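PDB 5MU5: uncharacterized protein from Magnetospirillum magneticum AMB-1, which is a Maf glycosyltransferase that probably transfers sugar to flagellin and is involved in the formation of bacterial flagella. Local coordinates for residues L554-S568 against W622-M636. Residues are numbered along the deposited sequence; the frame is centred on the assembly and turned at random.
Sequences LGECAQAMDDHVGDS and WEIIRDEFHQMIRVM
Residues 554-564 and 622-636 run antiparallel, their axes at 173° and 9.8 Å apart, with Ala-558 facing His-630 and Gly-566 facing Trp-622. Such pairing of long helices is how a helical bundle is built, here that of the Maf flagellin glycosyltransferases, and it divides into an apolar seam with a charged flank. In the seam Met-561, bent at chi2 and chi3, lays CE over one face of Phe-629, 3.9 Å from the ring centroid, a CH-pi contact, while its sulfur sits obliquely to the same ring. Leu-571 of helix 568-579 packs on Met-561, and Leu-598 of helix 589-609 on Cys-557. Further along, Ile-633 sends CG2 against CB of Leu-554 and CD1 against Ala-558 and Cys-557. On the flank Arg-626 NH1 forms a salt bridge to Asp-562 OD1 (3.2 Å, N-H...O 157°), the two planes well tilted, and His-630 NE2 bonds OD1 weakly; Arg-626 also grips the Glu-623 carboxylate side-on, NE to OE1 and NH2 to OE2, which probably fixes its rotation. Where the first helix ends, a type II turn from His-564 to Asp-567 lays the Val-565 to Gly-566 peptide over one face of the Trp-622 indole. Replacing Trp-622 with an alanine would probably leave a gap beneath this peptide. Gly-566 CA stands 3.4 Å from the five-membered ring centroid, only 8° off the normal, while Ser-568 OG meets the indole edge at CZ2.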
loop_
_atom_site.group_PDB
_atom_site.type_symbol
_atom_site.label_atom_id
_atom_site.label_comp_id
_atom_site.label_asym_id
_atom_site.label_seq_id
_atom_site.Cartn_x
_atom_site.Cartn_y
_atom_site.Cartn_z
ATOM N N LEU A 554 -13.122 -10.377 15.984
ATOM C CA LEU A 554 -14.240 -9.460 15.915
ATOM C C LEU A 554 -14.764 -9.180 17.310
ATOM O O LEU A 554 -15.065 -8.038 17.640
ATOM C CB LEU A 554 -15.349 -10.050 15.052
ATOM C CG LEU A 554 -15.061 -10.084 13.553
ATOM C CD1 LEU A 554 -16.178 -10.824 12.829
ATOM C CD2 LEU A 554 -14.912 -8.669 13.009
ATOM N N GLY A 555 -14.864 -10.230 18.123
ATOM C CA GLY A 555 -15.313 -10.085 19.490
ATOM C C GLY A 555 -14.418 -9.133 20.259
ATOM O O GLY A 555 -14.905 -8.307 21.034
ATOM N N GLU A 556 -13.107 -9.236 20.038
ATOM C CA GLU A 556 -12.137 -8.385 20.745
ATOM C C GLU A 556 -12.252 -6.909 20.322
ATOM O O GLU A 556 -12.075 -6.015 21.147
ATOM C CB GLU A 556 -10.699 -8.927 20.578
ATOM C CG GLU A 556 -10.451 -10.231 21.344
ATOM C CD GLU A 556 -9.137 -10.939 20.987
ATOM O OE1 GLU A 556 -8.466 -10.537 20.006
ATOM O OE2 GLU A 556 -8.769 -11.921 21.690
ATOM N N CYS A 557 -12.597 -6.659 19.060
ATOM C CA CYS A 557 -12.819 -5.287 18.586
ATOM C C CYS A 557 -14.114 -4.698 19.116
ATOM O O CYS A 557 -14.183 -3.502 19.362
ATOM C CB CYS A 557 -12.860 -5.227 17.062
ATOM S SG CYS A 557 -11.345 -5.786 16.264
ATOM N N ALA A 558 -15.140 -5.535 19.255
ATOM C CA ALA A 558 -16.418 -5.111 19.800
ATOM C C ALA A 558 -16.196 -4.690 21.236
ATOM O O ALA A 558 -16.644 -3.616 21.668
ATOM C CB ALA A 558 -17.427 -6.242 19.738
ATOM N N GLN A 559 -15.455 -5.515 21.961
ATOM C CA GLN A 559 -15.158 -5.253 23.367
ATOM C C GLN A 559 -14.338 -3.966 23.554
ATOM O O GLN A 559 -14.566 -3.197 24.497
ATOM C CB GLN A 559 -14.398 -6.450 23.955
ATOM C CG GLN A 559 -14.129 -6.359 25.451
ATOM C CD GLN A 559 -15.412 -6.278 26.255
ATOM O OE1 GLN A 559 -16.387 -6.956 25.948
ATOM N NE2 GLN A 559 -15.421 -5.443 27.282
ATOM N N ALA A 560 -13.387 -3.743 22.646
ATOM C CA ALA A 560 -12.564 -2.530 22.646
ATOM C C ALA A 560 -13.431 -1.293 22.516
ATOM O O ALA A 560 -13.243 -0.333 23.238
ATOM C CB ALA A 560 -11.557 -2.576 21.510
ATOM N N MET A 561 -14.386 -1.321 21.594
ATOM C CA MET A 561 -15.342 -0.220 21.435
ATOM C C MET A 561 -16.129 0.013 22.744
ATOM O O MET A 561 -16.285 1.156 23.171
ATOM C CB MET A 561 -16.276 -0.503 20.237
ATOM C CG MET A 561 -17.478 0.414 20.104
ATOM S SD MET A 561 -17.001 2.145 19.889
ATOM C CE MET A 561 -16.493 2.088 18.168
ATOM N N ASP A 562 -16.600 -1.055 23.393
ATOM C CA ASP A 562 -17.312 -0.905 24.686
ATOM C C ASP A 562 -16.413 -0.330 25.773
ATOM O O ASP A 562 -16.856 0.479 26.565
ATOM C CB ASP A 562 -17.896 -2.231 25.213
ATOM C CG ASP A 562 -19.164 -2.650 24.492
ATOM O OD1 ASP A 562 -19.749 -1.827 23.757
ATOM O OD2 ASP A 562 -19.579 -3.821 24.649
ATOM N N ASP A 563 -15.161 -0.754 25.820
ATOM C CA ASP A 563 -14.265 -0.274 26.860
ATOM C C ASP A 563 -13.793 1.151 26.603
ATOM O O ASP A 563 -13.468 1.848 27.545
ATOM C CB ASP A 563 -13.035 -1.188 26.985
ATOM C CG ASP A 563 -13.390 -2.608 27.408
ATOM O OD1 ASP A 563 -14.430 -2.804 28.073
ATOM O OD2 ASP A 563 -12.618 -3.532 27.088
ATOM N N HIS A 564 -13.747 1.596 25.351
ATOM C CA HIS A 564 -13.131 2.894 25.076
ATOM C C HIS A 564 -13.978 3.917 24.336
ATOM O O HIS A 564 -13.472 4.985 23.962
ATOM C CB HIS A 564 -11.795 2.676 24.387
ATOM C CG HIS A 564 -10.866 1.836 25.197
ATOM N ND1 HIS A 564 -10.313 2.284 26.376
ATOM C CD2 HIS A 564 -10.450 0.557 25.049
ATOM C CE1 HIS A 564 -9.561 1.333 26.901
ATOM N NE2 HIS A 564 -9.633 0.272 26.119
ATOM N N VAL A 565 -15.261 3.598 24.156
ATOM C CA VAL A 565 -16.225 4.537 23.597
ATOM C C VAL A 565 -16.038 5.886 24.284
ATOM O O VAL A 565 -15.971 5.959 25.516
ATOM C CB VAL A 565 -17.695 4.050 23.773
ATOM C CG1 VAL A 565 -18.007 3.702 25.230
ATOM C CG2 VAL A 565 -18.675 5.092 23.241
ATOM N N GLY A 566 -15.928 6.944 23.487
ATOM C CA GLY A 566 -15.758 8.299 24.025
ATOM C C GLY A 566 -14.304 8.768 24.059
ATOM O O GLY A 566 -14.065 9.951 24.154
ATOM N N ASP A 567 -13.338 7.847 23.999
ATOM C CA ASP A 567 -11.919 8.200 24.056
ATOM C C ASP A 567 -11.313 7.808 22.718
ATOM O O ASP A 567 -10.838 6.692 22.539
ATOM C CB ASP A 567 -11.223 7.518 25.261
ATOM C CG ASP A 567 -9.800 8.049 25.505
ATOM O OD1 ASP A 567 -9.186 8.618 24.560
ATOM O OD2 ASP A 567 -9.287 7.879 26.641
ATOM N N SER A 568 -11.339 8.759 21.785
ATOM C CA SER A 568 -11.003 8.514 20.378
ATOM C C SER A 568 -9.630 7.917 20.202
ATOM O O SER A 568 -9.465 6.889 19.563
ATOM C CB SER A 568 -11.056 9.801 19.546
ATOM O OG SER A 568 -12.336 10.390 19.586
ATOM N N TRP A 622 -21.631 9.229 20.337
ATOM C CA TRP A 622 -20.749 8.149 20.736
ATOM C C TRP A 622 -21.542 6.863 21.027
ATOM O O TRP A 622 -21.117 5.785 20.656
ATOM C CB TRP A 622 -19.900 8.540 21.945
ATOM C CG TRP A 622 -18.541 9.057 21.584
ATOM C CD1 TRP A 622 -18.030 10.287 21.856
ATOM C CD2 TRP A 622 -17.520 8.347 20.862
ATOM N NE1 TRP A 622 -16.753 10.392 21.359
ATOM C CE2 TRP A 622 -16.408 9.214 20.756
ATOM C CE3 TRP A 622 -17.429 7.061 20.330
ATOM C CZ2 TRP A 622 -15.231 8.843 20.127
ATOM C CZ3 TRP A 622 -16.263 6.684 19.705
ATOM C CH2 TRP A 622 -15.173 7.575 19.593
ATOM N N GLU A 623 -22.676 6.971 21.707
ATOM C CA GLU A 623 -23.500 5.793 21.982
ATOM C C GLU A 623 -24.037 5.185 20.661
ATOM O O GLU A 623 -24.012 3.965 20.465
ATOM C CB GLU A 623 -24.615 6.133 22.971
ATOM C CG GLU A 623 -25.740 5.097 23.091
ATOM C CD GLU A 623 -25.260 3.664 23.313
ATOM O OE1 GLU A 623 -24.191 3.443 23.921
ATOM O OE2 GLU A 623 -25.964 2.737 22.862
ATOM N N ILE A 624 -24.488 6.041 19.747
ATOM C CA ILE A 624 -24.893 5.593 18.411
ATOM C C ILE A 624 -23.786 4.822 17.703
ATOM O O ILE A 624 -24.029 3.769 17.093
ATOM C CB ILE A 624 -25.325 6.785 17.553
ATOM C CG1 ILE A 624 -26.704 7.260 18.034
ATOM C CG2 ILE A 624 -25.391 6.400 16.076
ATOM C CD1 ILE A 624 -27.169 8.565 17.431
ATOM N N ILE A 625 -22.574 5.362 17.755
ATOM C CA ILE A 625 -21.431 4.734 17.115
ATOM C C ILE A 625 -21.145 3.362 17.731
ATOM O O ILE A 625 -20.858 2.396 17.016
ATOM C CB ILE A 625 -20.188 5.625 17.261
ATOM C CG1 ILE A 625 -20.328 6.817 16.343
ATOM C CG2 ILE A 625 -18.913 4.877 16.909
ATOM C CD1 ILE A 625 -19.397 7.929 16.705
ATOM N N ARG A 626 -21.240 3.292 19.053
ATOM C CA ARG A 626 -20.970 2.065 19.768
ATOM C C ARG A 626 -21.962 1.011 19.341
ATOM O O ARG A 626 -21.595 -0.100 18.995
ATOM C CB ARG A 626 -21.064 2.289 21.278
ATOM C CG ARG A 626 -20.578 1.120 22.124
ATOM C CD ARG A 626 -21.115 1.184 23.556
ATOM N NE ARG A 626 -22.569 1.140 23.521
ATOM C CZ ARG A 626 -23.300 0.057 23.235
ATOM N NH1 ARG A 626 -22.729 -1.113 22.972
ATOM N NH2 ARG A 626 -24.620 0.154 23.186
ATOM N N ASP A 627 -23.224 1.380 19.341
ATOM C CA ASP A 627 -24.279 0.425 19.054
ATOM C C ASP A 627 -24.219 -0.080 17.601
ATOM O O ASP A 627 -24.329 -1.274 17.359
ATOM C CB ASP A 627 -25.630 1.071 19.327
ATOM C CG ASP A 627 -26.753 0.097 19.231
ATOM O OD1 ASP A 627 -26.598 -1.031 19.732
ATOM O OD2 ASP A 627 -27.796 0.453 18.660
ATOM N N GLU A 628 -24.041 0.835 16.648
ATOM C CA GLU A 628 -23.926 0.461 15.245
ATOM C C GLU A 628 -22.638 -0.290 14.965
ATOM O O GLU A 628 -22.620 -1.173 14.120
ATOM C CB GLU A 628 -24.040 1.676 14.338
ATOM C CG GLU A 628 -25.433 2.292 14.358
ATOM C CD GLU A 628 -26.529 1.388 13.787
ATOM O OE1 GLU A 628 -26.212 0.424 13.039
ATOM O OE2 GLU A 628 -27.727 1.655 14.084
ATOM N N PHE A 629 -21.567 0.040 15.674
ATOM C CA PHE A 629 -20.328 -0.693 15.501
ATOM C C PHE A 629 -20.561 -2.166 15.865
ATOM O O PHE A 629 -20.088 -3.053 15.160
ATOM C CB PHE A 629 -19.222 -0.060 16.337
ATOM C CG PHE A 629 -17.845 -0.577 16.036
ATOM C CD1 PHE A 629 -17.139 -0.111 14.928
ATOM C CD2 PHE A 629 -17.230 -1.502 16.883
ATOM C CE1 PHE A 629 -15.859 -0.575 14.646
ATOM C CE2 PHE A 629 -15.943 -1.964 16.610
ATOM C CZ PHE A 629 -15.259 -1.502 15.486
ATOM N N HIS A 630 -21.305 -2.405 16.952
ATOM C CA HIS A 630 -21.713 -3.760 17.360
ATOM C C HIS A 630 -22.590 -4.467 16.335
ATOM O O HIS A 630 -22.379 -5.648 16.049
ATOM C CB HIS A 630 -22.456 -3.745 18.698
ATOM C CG HIS A 630 -21.580 -4.007 19.873
ATOM N ND1 HIS A 630 -21.531 -5.235 20.499
ATOM C CD2 HIS A 630 -20.704 -3.209 20.531
ATOM C CE1 HIS A 630 -20.667 -5.180 21.497
ATOM N NE2 HIS A 630 -20.154 -3.962 21.541
ATOM N N GLN A 631 -23.600 -3.778 15.815
ATOM C CA GLN A 631 -24.426 -4.375 14.776
ATOM C C GLN A 631 -23.564 -4.748 13.569
ATOM O O GLN A 631 -23.740 -5.817 12.999
ATOM C CB GLN A 631 -25.586 -3.477 14.364
ATOM C CG GLN A 631 -26.781 -3.561 15.309
ATOM C CD GLN A 631 -27.936 -2.636 14.914
ATOM O OE1 GLN A 631 -28.204 -2.404 13.724
ATOM N NE2 GLN A 631 -28.631 -2.103 15.919
ATOM N N MET A 632 -22.617 -3.889 13.201
ATOM C CA MET A 632 -21.725 -4.189 12.093
ATOM C C MET A 632 -20.914 -5.451 12.378
ATOM O O MET A 632 -20.814 -6.350 11.528
ATOM C CB MET A 632 -20.769 -3.037 11.840
ATOM C CG MET A 632 -19.960 -3.179 10.568
ATOM S SD MET A 632 -18.794 -1.839 10.321
ATOM C CE MET A 632 -17.578 -2.259 11.559
ATOM N N ILE A 633 -20.335 -5.512 13.571
ATOM C CA ILE A 633 -19.533 -6.665 13.956
ATOM C C ILE A 633 -20.390 -7.936 14.009
ATOM O O ILE A 633 -19.917 -9.007 13.639
ATOM C CB ILE A 633 -18.728 -6.362 15.236
ATOM C CG1 ILE A 633 -17.519 -5.529 14.811
ATOM C CG2 ILE A 633 -18.287 -7.641 15.926
ATOM C CD1 ILE A 633 -16.667 -4.981 15.926
ATOM N N ARG A 634 -21.647 -7.800 14.414
ATOM C CA ARG A 634 -22.600 -8.922 14.397
ATOM C C ARG A 634 -22.872 -9.432 12.969
ATOM O O ARG A 634 -22.820 -10.640 12.710
ATOM C CB ARG A 634 -23.917 -8.509 15.077
ATOM C CG ARG A 634 -25.020 -9.544 14.991
ATOM C CD ARG A 634 -26.198 -9.241 15.908
ATOM N NE ARG A 634 -27.076 -10.415 15.954
ATOM C CZ ARG A 634 -27.983 -10.735 15.029
ATOM N NH1 ARG A 634 -28.187 -9.957 13.967
ATOM N NH2 ARG A 634 -28.698 -11.852 15.169
ATOM N N VAL A 635 -23.186 -8.522 12.055
ATOM C CA VAL A 635 -23.377 -8.892 10.658
ATOM C C VAL A 635 -22.103 -9.548 10.070
ATOM O O VAL A 635 -22.186 -10.557 9.374
ATOM C CB VAL A 635 -23.788 -7.667 9.806
ATOM C CG1 VAL A 635 -23.660 -7.958 8.312
ATOM C CG2 VAL A 635 -25.208 -7.236 10.151
ATOM N N MET A 636 -20.936 -8.986 10.356
ATOM C CA MET A 636 -19.683 -9.545 9.868
ATOM C C MET A 636 -19.455 -10.958 10.424
ATOM O O MET A 636 -19.003 -11.857 9.717
ATOM C CB MET A 636 -18.499 -8.665 10.265
ATOM C CG MET A 636 -18.476 -7.314 9.583
ATOM S SD MET A 636 -17.100 -6.275 10.116
ATOM C CE MET A 636 -15.758 -7.012 9.182
#